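Local coordinates for protein putative endo-1,4-beta-xylanase (Bacteroides thetaiotaomicron VPI-5482, PDB 5MSX) that probably hydrolyses O-glycosidic bonds as a calcium-binding family 43 glycoside hydrolase, acting in the breakdown of arabinose-bearing plant pectin by gut bacteria, at residues D36-E41 against P94-F99; D154-V159 against G201-K206; G170-A175 against E197-P202. All blocks are in the same frame, centred on the assembly; numbering follows the deposited sequence.

How the contacts relate
Following the chain from its N terminus, contact 1 closes first: 94-99 returns beside 36-41 after a run that forms the rest of one antiparallel sheet and the start of the next. Contact 2 opens later, and its loop ends when 201-206 settles alongside 154-159. Contact 3 opens inside that loop and ends on the same stretch, sharing Gly201 and Pro202. Contacts 1 and 2 touch where Ile98 packs on Ile157 and Val159; Asp154 meets Glu200 between contacts 2 and 3. Contacts 1 and 2 join successive sheets of the propeller near its axis, and contact 3 ties the hairpin turn before strand 173-177 to the loop before strand 203-207, beside the probable catalytic residues.

Contact 1 of 3, residues D36-E41 against P94-F99; sequences DASIQE and PSKAIF. With EDO (1,2-ethanediol), chain V; EDO (1,2-ethanediol), chain U.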
loop_
_atom_site.group_PDB
_atom_site.type_symbol
_atom_site.label_atom_id
_atom_site.label_comp_id
_atom_site.label_asym_id
_atom_site.label_seq_id
_atom_site.Cartn_x
_atom_site.Cartn_y
_atom_site.Cartn_z
ATOM N N ASP C 36 2.569 9.956 -27.519
ATOM C CA ASP C 36 2.251 8.909 -26.568
ATOM C C ASP C 36 1.834 9.531 -25.212
ATOM O O ASP C 36 2.212 9.028 -24.151
ATOM C CB ASP C 36 3.444 7.945 -26.348
ATOM C CG ASP C 36 4.156 7.506 -27.653
ATOM O OD1 ASP C 36 3.496 7.264 -28.687
ATOM O OD2 ASP C 36 5.394 7.342 -27.587
ATOM N N ALA C 37 1.061 10.607 -25.264
ATOM C CA ALA C 37 0.823 11.460 -24.100
ATOM C C ALA C 37 -0.144 10.848 -23.096
ATOM O O ALA C 37 -1.115 10.166 -23.469
ATOM C CB ALA C 37 0.316 12.821 -24.539
ATOM N N SER C 38 0.147 11.086 -21.819
ATOM C CA SER C 38 -0.699 10.704 -20.706
ATOM C C SER C 38 -0.996 11.973 -19.991
ATOM O O SER C 38 -0.100 12.582 -19.438
ATOM C CB SER C 38 0.031 9.727 -19.775
ATOM O OG SER C 38 0.192 8.479 -20.421
ATOM N N ILE C 39 -2.246 12.419 -20.077
ATOM C CA ILE C 39 -2.648 13.697 -19.553
ATOM C C ILE C 39 -3.684 13.471 -18.451
ATOM O O ILE C 39 -4.558 12.604 -18.565
ATOM C CB ILE C 39 -3.197 14.582 -20.668
ATOM C CG1 ILE C 39 -2.083 14.894 -21.705
ATOM C CG2 ILE C 39 -3.798 15.864 -20.092
ATOM C CD1 ILE C 39 -2.635 15.302 -23.066
ATOM N N GLN C 40 -3.566 14.234 -17.370
ATOM C CA GLN C 40 -4.414 14.025 -16.194
ATOM C C GLN C 40 -4.458 15.272 -15.331
ATOM O O GLN C 40 -3.533 16.069 -15.353
ATOM C CB GLN C 40 -3.901 12.801 -15.378
ATOM C CG GLN C 40 -2.504 12.991 -14.835
ATOM C CD GLN C 40 -1.892 11.762 -14.203
ATOM O OE1 GLN C 40 -0.789 11.366 -14.579
ATOM N NE2 GLN C 40 -2.579 11.162 -13.218
ATOM N N GLU C 41 -5.544 15.449 -14.596
ATOM C CA GLU C 41 -5.601 16.457 -13.571
ATOM C C GLU C 41 -5.227 15.828 -12.243
ATOM O O GLU C 41 -5.778 14.789 -11.894
ATOM C CB GLU C 41 -6.989 17.049 -13.475
ATOM C CG GLU C 41 -7.136 18.148 -12.439
ATOM C CD GLU C 41 -8.516 18.804 -12.458
ATOM O OE1 GLU C 41 -9.413 18.314 -13.174
ATOM O OE2 GLU C 41 -8.700 19.832 -11.762
ATOM N N PRO C 94 5.246 6.925 -21.073
ATOM C CA PRO C 94 4.888 6.778 -19.665
ATOM C C PRO C 94 3.374 6.719 -19.490
ATOM O O PRO C 94 2.606 7.415 -20.218
ATOM C CB PRO C 94 5.396 8.069 -19.025
ATOM C CG PRO C 94 5.372 9.056 -20.131
ATOM C CD PRO C 94 5.634 8.299 -21.402
ATOM N N SER C 95 2.971 5.941 -18.495
ATOM C CA SER C 95 1.586 5.883 -18.064
ATOM C C SER C 95 1.216 7.191 -17.413
ATOM O O SER C 95 2.038 8.095 -17.293
ATOM C CB SER C 95 1.414 4.737 -17.064
ATOM O OG SER C 95 2.148 5.014 -15.875
ATOM N N LYS C 96 -0.039 7.307 -17.010
ATOM C CA LYS C 96 -0.430 8.295 -16.006
ATOM C C LYS C 96 0.272 8.026 -14.665
ATOM O O LYS C 96 0.740 6.909 -14.414
ATOM C CB LYS C 96 -1.928 8.300 -15.820
ATOM C CG LYS C 96 -2.590 8.999 -16.982
ATOM C CD LYS C 96 -4.077 9.004 -16.913
ATOM C CE LYS C 96 -4.588 9.112 -18.343
ATOM N NZ LYS C 96 -6.012 9.379 -18.278
ATOM N N ALA C 97 0.420 9.082 -13.874
ATOM C CA ALA C 97 0.953 8.972 -12.513
ATOM C C ALA C 97 -0.202 8.447 -11.659
ATOM O O ALA C 97 -1.230 9.071 -11.622
ATOM C CB ALA C 97 1.420 10.333 -12.012
ATOM N N ILE C 98 -0.044 7.285 -11.038
ATOM C CA ILE C 98 -1.148 6.610 -10.303
ATOM C C ILE C 98 -0.954 6.792 -8.786
ATOM O O ILE C 98 0.099 6.447 -8.254
ATOM C CB ILE C 98 -1.175 5.106 -10.649
ATOM C CG1 ILE C 98 -1.117 4.905 -12.178
ATOM C CG2 ILE C 98 -2.414 4.429 -10.066
ATOM C CD1 ILE C 98 -2.295 5.522 -12.927
ATOM N N PHE C 99 -1.950 7.329 -8.098
ATOM C CA PHE C 99 -1.858 7.493 -6.644
ATOM C C PHE C 99 -2.237 6.204 -5.924
ATOM O O PHE C 99 -3.312 5.709 -6.119
ATOM C CB PHE C 99 -2.724 8.635 -6.141
ATOM C CG PHE C 99 -2.565 8.872 -4.678
ATOM C CD1 PHE C 99 -1.450 9.530 -4.200
ATOM C CD2 PHE C 99 -3.496 8.385 -3.778
ATOM C CE1 PHE C 99 -1.278 9.742 -2.835
ATOM C CE2 PHE C 99 -3.327 8.571 -2.416
ATOM C CZ PHE C 99 -2.222 9.247 -1.942
HETATM C C1 EDO V . -7.893 11.054 -15.575
HETATM O O1 EDO V . -9.134 11.325 -16.255
HETATM C C2 EDO V . -7.572 12.135 -14.566
HETATM O O2 EDO V . -7.902 13.437 -15.066
HETATM C C1 EDO U . 7.634 4.508 -30.253
HETATM O O1 EDO U . 6.265 4.137 -30.474
HETATM C C2 EDO U . 7.717 5.724 -29.363
HETATM O O2 EDO U . 6.601 6.560 -29.621
HETATM O O HOH W 1 2.008 6.652 -22.886
#
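Ser38 and Gln40 reach across from 36-41 to the backbone of 94-99. Ser38 OG donates to Pro94 O at 2.6 Å, in the carbonyl plane and on a lone pair. The amide of Gln40 takes the place of a strand neighbour for Ala97: Gln40 OE1 accepts from Ala97 N at 2.7 Å, and Gln40 NE2 gives to Ala97 O at 3.0 Å with a nearly straight N-H (167°). With both ends bonded to one residue, the rotation of the amide is fixed. Gln40 CG sits between the backbone N and the carbonyl carbon (chi1 62°), and the extended chain beyond carries the amide straight over. A water spans the gap further back, donating to Asp36 O at 2.7 Å and also to Pro94 O.

The methylenes of Lys96 lie alongside, with Lys96 CG 3.9 Å from Ser38 CB and Lys96 CE 3.5 Å from Ile39 O; its NZ is bonded to Val263 O. In the next shell, Asp36 OD2, of the predicted proton acceptor, is held by Thr51 OG1. The Ser38 side chain lies about 4 Å from a calcium ion. Beside the predicted active site, the contact joins strand 37-42 of one propeller sheet to the loop before strand 98-100 of the next. Strand 37-42 pairs with strand 45-52, whose Tyr49 packs on Gln40, Pro94 and Ala97, while Ile39 turns away onto strands 261-264 and 272-278.

Contact 2 of 3, residues D154-V159 against G201-K206; sequences DAEIFV and GPIFFK. With EDO (1,2-ethanediol), chain X.
Beside the presumed active site of the family 43 propeller, strands 156-159 and 203-206 of two neighbouring sheets run 14° from parallel, joined by side chains of Asp154, Glu156 and Phe158. Asp154, predicted to tune and orient the proton donor, accepts from Gly201 N at OD2 (2.9 Å), on the anti side of the carboxylate. The Pro202 ring packs against Asp154, its CG 3.5 Å from Asp154 O. Glu156 reaches further: CG stands anti to the backbone N, and a bend at chi2 (77°) swings OE2 to Phe204 N, 2.9 Å away along a nearly straight N-H. The Glu156 side chain lies about 5 Å from a calcium ion. Waters fill in between, one donating to Asp154 O and Pro202 O, another to Ile157 O and Phe204 O.

Farther out, the Phe204 ring turns its edge to the face of Phe158 in a T-shaped pair, planes 65° apart, with Phe204 CE1 3.4 Å above the centre of the Phe158 ring. Phe158 CZ also meets Lys206 CB at 3.8 Å, while the amine of Lys206 continues to Asp160 and Asp161. A leucine in place of Phe158 would probably leave the Phe204 edge without its aromatic face and open a gap beside Lys206 CB. Bridging by side chains and water, in place of paired backbones, is characteristic of inner strands of adjacent propeller blades.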
loop_
_atom_site.group_PDB
_atom_site.type_symbol
_atom_site.label_atom_id
_atom_site.label_comp_id
_atom_site.label_asym_id
_atom_site.label_seq_id
_atom_site.Cartn_x
_atom_site.Cartn_y
_atom_site.Cartn_z
ATOM N N ASP C 154 4.350 0.254 -23.539
ATOM C CA ASP C 154 3.149 1.092 -23.500
ATOM C C ASP C 154 2.209 0.726 -22.361
ATOM O O ASP C 154 1.060 0.378 -22.614
ATOM C CB ASP C 154 2.371 1.022 -24.842
ATOM C CG ASP C 154 3.153 1.590 -26.017
ATOM O OD1 ASP C 154 4.267 2.103 -25.807
ATOM O OD2 ASP C 154 2.585 1.594 -27.151
ATOM N N ALA C 155 2.691 0.805 -21.119
ATOM C CA ALA C 155 1.854 0.435 -19.958
ATOM C C ALA C 155 0.724 1.439 -19.733
ATOM O O ALA C 155 0.906 2.642 -19.891
ATOM C CB ALA C 155 2.661 0.320 -18.690
ATOM N N GLU C 156 -0.418 0.902 -19.335
ATOM C CA GLU C 156 -1.610 1.672 -18.946
ATOM C C GLU C 156 -2.178 1.022 -17.666
ATOM O O GLU C 156 -2.402 -0.201 -17.631
ATOM C CB GLU C 156 -2.608 1.602 -20.106
ATOM C CG GLU C 156 -4.021 2.098 -19.864
ATOM C CD GLU C 156 -4.141 3.621 -19.868
ATOM O OE1 GLU C 156 -3.074 4.292 -19.755
ATOM O OE2 GLU C 156 -5.315 4.121 -19.965
ATOM N N ILE C 157 -2.405 1.839 -16.627
ATOM C CA ILE C 157 -2.862 1.345 -15.316
ATOM C C ILE C 157 -4.335 1.666 -15.069
ATOM O O ILE C 157 -4.799 2.761 -15.405
ATOM C CB ILE C 157 -1.987 1.933 -14.200
ATOM C CG1 ILE C 157 -0.496 1.696 -14.495
ATOM C CG2 ILE C 157 -2.320 1.355 -12.823
ATOM C CD1 ILE C 157 -0.023 0.253 -14.440
ATOM N N PHE C 158 -5.079 0.704 -14.531
ATOM C CA PHE C 158 -6.444 0.946 -14.076
ATOM C C PHE C 158 -6.646 0.445 -12.632
ATOM O O PHE C 158 -6.251 -0.682 -12.307
ATOM C CB PHE C 158 -7.434 0.253 -14.983
ATOM C CG PHE C 158 -8.867 0.412 -14.540
ATOM C CD1 PHE C 158 -9.495 1.666 -14.609
ATOM C CD2 PHE C 158 -9.587 -0.677 -14.039
ATOM C CE1 PHE C 158 -10.818 1.812 -14.208
ATOM C CE2 PHE C 158 -10.915 -0.533 -13.621
ATOM C CZ PHE C 158 -11.526 0.714 -13.704
ATOM N N VAL C 159 -7.270 1.256 -11.775
ATOM C CA VAL C 159 -7.664 0.780 -10.402
ATOM C C VAL C 159 -9.185 0.783 -10.317
ATOM O O VAL C 159 -9.806 1.827 -10.482
ATOM C CB VAL C 159 -7.072 1.655 -9.278
ATOM C CG1 VAL C 159 -7.369 1.060 -7.900
ATOM C CG2 VAL C 159 -5.563 1.820 -9.467
ATOM N N GLY C 201 -0.246 1.185 -27.542
ATOM C CA GLY C 201 -0.912 2.349 -26.949
ATOM C C GLY C 201 -2.285 2.122 -26.324
ATOM O O GLY C 201 -3.190 2.918 -26.547
ATOM N N PRO C 202 -2.441 1.065 -25.518
ATOM C CA PRO C 202 -3.773 0.858 -24.897
ATOM C C PRO C 202 -4.223 2.040 -24.014
ATOM O O PRO C 202 -3.418 2.675 -23.380
ATOM C CB PRO C 202 -3.580 -0.407 -24.052
ATOM C CG PRO C 202 -2.099 -0.537 -23.863
ATOM C CD PRO C 202 -1.456 0.053 -25.078
ATOM N N ILE C 203 -5.504 2.325 -24.049
ATOM C CA ILE C 203 -6.160 3.279 -23.186
ATOM C C ILE C 203 -7.280 2.511 -22.559
ATOM O O ILE C 203 -7.974 1.804 -23.265
ATOM C CB ILE C 203 -6.751 4.475 -24.003
ATOM C CG1 ILE C 203 -5.603 5.283 -24.647
ATOM C CG2 ILE C 203 -7.717 5.336 -23.160
ATOM C CD1 ILE C 203 -6.101 6.316 -25.685
ATOM N N PHE C 204 -7.440 2.629 -21.244
ATOM C CA PHE C 204 -8.527 1.957 -20.527
ATOM C C PHE C 204 -9.150 2.912 -19.526
ATOM O O PHE C 204 -8.440 3.630 -18.782
ATOM C CB PHE C 204 -8.024 0.704 -19.797
ATOM C CG PHE C 204 -9.123 -0.114 -19.198
ATOM C CD1 PHE C 204 -9.599 0.170 -17.921
ATOM C CD2 PHE C 204 -9.704 -1.160 -19.914
ATOM C CE1 PHE C 204 -10.626 -0.574 -17.364
ATOM C CE2 PHE C 204 -10.733 -1.895 -19.372
ATOM C CZ PHE C 204 -11.196 -1.607 -18.079
ATOM N N PHE C 205 -10.480 2.920 -19.505
ATOM C CA PHE C 205 -11.232 3.679 -18.514
ATOM C C PHE C 205 -12.637 3.102 -18.303
ATOM O O PHE C 205 -13.163 2.324 -19.128
ATOM C CB PHE C 205 -11.296 5.164 -18.860
ATOM C CG PHE C 205 -12.063 5.455 -20.105
ATOM C CD1 PHE C 205 -11.432 5.409 -21.345
ATOM C CD2 PHE C 205 -13.424 5.766 -20.058
ATOM C CE1 PHE C 205 -12.161 5.673 -22.511
ATOM C CE2 PHE C 205 -14.141 5.991 -21.235
ATOM C CZ PHE C 205 -13.510 5.933 -22.447
ATOM N N LYS C 206 -13.231 3.514 -17.185
ATOM C CA LYS C 206 -14.550 3.081 -16.781
ATOM C C LYS C 206 -15.462 4.311 -16.723
ATOM O O LYS C 206 -15.110 5.287 -16.087
ATOM C CB LYS C 206 -14.498 2.437 -15.403
ATOM C CG LYS C 206 -15.818 1.816 -14.951
ATOM C CD LYS C 206 -15.714 1.277 -13.530
ATOM C CE LYS C 206 -16.824 0.278 -13.210
ATOM N NZ LYS C 206 -16.515 -0.253 -11.863
HETATM C C1 EDO X . -13.159 3.970 -11.855
HETATM O O1 EDO X . -12.826 4.876 -12.914
HETATM C C2 EDO X . -12.123 4.144 -10.757
HETATM O O2 EDO X . -12.268 3.124 -9.766
HETATM O O HOH W 2 -0.521 2.954 -23.277
HETATM O O HOH W 3 -7.407 3.303 -16.536
#

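Contact 3 of 3, residues G170-A175 against E197-P202; sequences GRRHVA and EYSEGP
Glu197 O meets the guanidinium of Arg172 end-on, where the loop 197-202 of the family 43 beta-propeller passes the hairpin turn that leads into strand 173-177. Both terminal nitrogens converge on this one carbonyl oxygen, Arg172 NH1 and Arg172 NH2 each standing 2.9 Å from Glu197 O, which lies almost exactly in the guanidinium plane. The side chain comes to this position extended from CG to NE, and its NE is held in turn by Thr193, which restrains the rotation of the flat group.

Next, Tyr198 crosses the Arg171 side chain at about a right angle. Arg171 NE lies at the edge of the ring, near its plane, and Tyr198 CE1 is 3.8 Å from Arg171 CG, with ring and guanidinium planes 63° apart. At its far end Tyr198 OH is bonded to Glu200 OE1, approaching from above the carboxylate plane. A water accepts from Arg171 NE and, weakly, from Ser199 N.

Ser199 then anchors the turn. Its carbonyl oxygen takes Arg171 N at 2.8 Å, the donor standing 38° above the carbonyl plane, while Ser199 CB lies over one face of the Arg172 guanidinium, 3.5 Å from Arg172 NH1. Ser199 OG stands anti to its own N (chi1 173°), turned to Thr216 O and to a water that donates to it and accepts from Arg172 N.

Glu200, the predicted proton donor, follows; its end leads away from 170-175, with CB against Asp154 OD2 and OE2 weakly bonded to Tyr223 OH, and its backbone packs on Gly170, the CA atoms of Gly170 and Glu200 being 4.2 Å apart. Past Gly201, the loop closes with Pro202 CD resting 4.2 Å from Gly170 N.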
loop_
_atom_site.group_PDB
_atom_site.type_symbol
_atom_site.label_atom_id
_atom_site.label_comp_id
_atom_site.label_asym_id
_atom_site.label_seq_id
_atom_site.Cartn_x
_atom_site.Cartn_y
_atom_site.Cartn_z
ATOM N N GLY C 170 0.990 -3.291 -24.546
ATOM C CA GLY C 170 0.843 -3.499 -25.992
ATOM C C GLY C 170 0.571 -4.938 -26.365
ATOM O O GLY C 170 0.801 -5.871 -25.561
ATOM N N ARG C 171 0.012 -5.100 -27.562
ATOM C CA ARG C 171 -0.437 -6.384 -28.119
ATOM C C ARG C 171 -1.567 -7.034 -27.318
ATOM O O ARG C 171 -1.718 -8.273 -27.254
ATOM C CB ARG C 171 0.757 -7.320 -28.374
ATOM C CG ARG C 171 1.903 -6.633 -29.118
ATOM C CD ARG C 171 2.833 -7.657 -29.793
ATOM N NE ARG C 171 2.178 -8.294 -30.959
ATOM C CZ ARG C 171 2.775 -9.193 -31.759
ATOM N NH1 ARG C 171 4.034 -9.599 -31.515
ATOM N NH2 ARG C 171 2.118 -9.698 -32.804
ATOM N N ARG C 172 -2.415 -6.164 -26.780
ATOM C CA ARG C 172 -3.666 -6.553 -26.158
ATOM C C ARG C 172 -3.500 -7.344 -24.839
ATOM O O ARG C 172 -4.378 -8.102 -24.444
ATOM C CB ARG C 172 -4.570 -7.281 -27.165
ATOM C CG ARG C 172 -4.795 -6.563 -28.504
ATOM C CD ARG C 172 -5.615 -7.456 -29.428
ATOM N NE ARG C 172 -5.966 -6.820 -30.693
ATOM C CZ ARG C 172 -5.114 -6.576 -31.696
ATOM N NH1 ARG C 172 -3.817 -6.891 -31.610
ATOM N NH2 ARG C 172 -5.561 -5.970 -32.809
ATOM N N HIS C 173 -2.400 -7.101 -24.147
ATOM C CA HIS C 173 -2.115 -7.796 -22.903
ATOM C C HIS C 173 -2.737 -7.096 -21.707
ATOM O O HIS C 173 -2.765 -5.864 -21.648
ATOM C CB HIS C 173 -0.613 -7.937 -22.694
ATOM C CG HIS C 173 0.016 -8.966 -23.586
ATOM N ND1 HIS C 173 0.809 -8.636 -24.667
ATOM C CD2 HIS C 173 -0.049 -10.317 -23.572
ATOM C CE1 HIS C 173 1.226 -9.742 -25.264
ATOM N NE2 HIS C 173 0.711 -10.775 -24.627
ATOM N N VAL C 174 -3.195 -7.904 -20.752
ATOM C CA VAL C 174 -3.686 -7.410 -19.461
ATOM C C VAL C 174 -3.478 -8.456 -18.331
ATOM O O VAL C 174 -3.630 -9.664 -18.537
ATOM C CB VAL C 174 -5.171 -7.005 -19.539
ATOM C CG1 VAL C 174 -6.065 -8.193 -19.839
ATOM C CG2 VAL C 174 -5.620 -6.309 -18.263
ATOM N N ALA C 175 -3.116 -7.952 -17.166
ATOM C CA ALA C 175 -2.943 -8.766 -15.968
ATOM C C ALA C 175 -3.284 -7.931 -14.734
ATOM O O ALA C 175 -3.115 -6.701 -14.750
ATOM C CB ALA C 175 -1.505 -9.241 -15.882
ATOM N N GLU C 197 -4.677 -6.889 -36.197
ATOM C CA GLU C 197 -3.292 -6.520 -36.517
ATOM C C GLU C 197 -2.517 -5.999 -35.318
ATOM O O GLU C 197 -3.083 -5.810 -34.228
ATOM C CB GLU C 197 -3.231 -5.546 -37.704
ATOM C CG GLU C 197 -4.041 -4.254 -37.605
ATOM C CD GLU C 197 -5.480 -4.393 -38.113
ATOM O OE1 GLU C 197 -5.884 -3.647 -39.039
ATOM O OE2 GLU C 197 -6.214 -5.259 -37.593
ATOM N N TYR C 198 -1.210 -5.827 -35.494
ATOM C CA TYR C 198 -0.359 -5.284 -34.453
ATOM C C TYR C 198 -0.995 -4.070 -33.745
ATOM O O TYR C 198 -1.402 -3.087 -34.395
ATOM C CB TYR C 198 1.001 -4.861 -35.015
ATOM C CG TYR C 198 1.851 -4.210 -33.957
ATOM C CD1 TYR C 198 2.336 -4.944 -32.888
ATOM C CD2 TYR C 198 2.110 -2.832 -33.983
ATOM C CE1 TYR C 198 3.080 -4.349 -31.877
ATOM C CE2 TYR C 198 2.847 -2.227 -32.976
ATOM C CZ TYR C 198 3.340 -2.990 -31.936
ATOM O OH TYR C 198 4.075 -2.376 -30.954
ATOM N N SER C 199 -1.005 -4.114 -32.410
ATOM C CA SER C 199 -1.605 -3.058 -31.598
ATOM C C SER C 199 -0.728 -2.616 -30.447
ATOM O O SER C 199 0.005 -3.429 -29.818
ATOM C CB SER C 199 -2.943 -3.549 -31.032
ATOM O OG SER C 199 -3.467 -2.605 -30.101
ATOM N N GLU C 200 -0.812 -1.325 -30.148
ATOM C CA GLU C 200 -0.069 -0.753 -29.016
ATOM C C GLU C 200 -0.879 0.371 -28.371
ATOM O O GLU C 200 -2.075 0.468 -28.600
ATOM C CB GLU C 200 1.323 -0.312 -29.489
ATOM C CG GLU C 200 1.364 0.837 -30.481
ATOM C CD GLU C 200 2.775 1.077 -31.078
ATOM O OE1 GLU C 200 3.734 0.360 -30.692
ATOM O OE2 GLU C 200 2.939 1.990 -31.925
ATOM N N GLY C 201 -0.246 1.185 -27.542
ATOM C CA GLY C 201 -0.912 2.349 -26.949
ATOM C C GLY C 201 -2.285 2.122 -26.324
ATOM O O GLY C 201 -3.190 2.918 -26.547
ATOM N N PRO C 202 -2.441 1.065 -25.518
ATOM C CA PRO C 202 -3.773 0.858 -24.897
ATOM C C PRO C 202 -4.223 2.040 -24.014
ATOM O O PRO C 202 -3.418 2.675 -23.380
ATOM C CB PRO C 202 -3.580 -0.407 -24.052
ATOM C CG PRO C 202 -2.099 -0.537 -23.863
ATOM C CD PRO C 202 -1.456 0.053 -25.078
HETATM O O HOH W 4 -0.688 -7.342 -31.587
HETATM O O HOH W 5 -2.878 -3.079 -27.495
#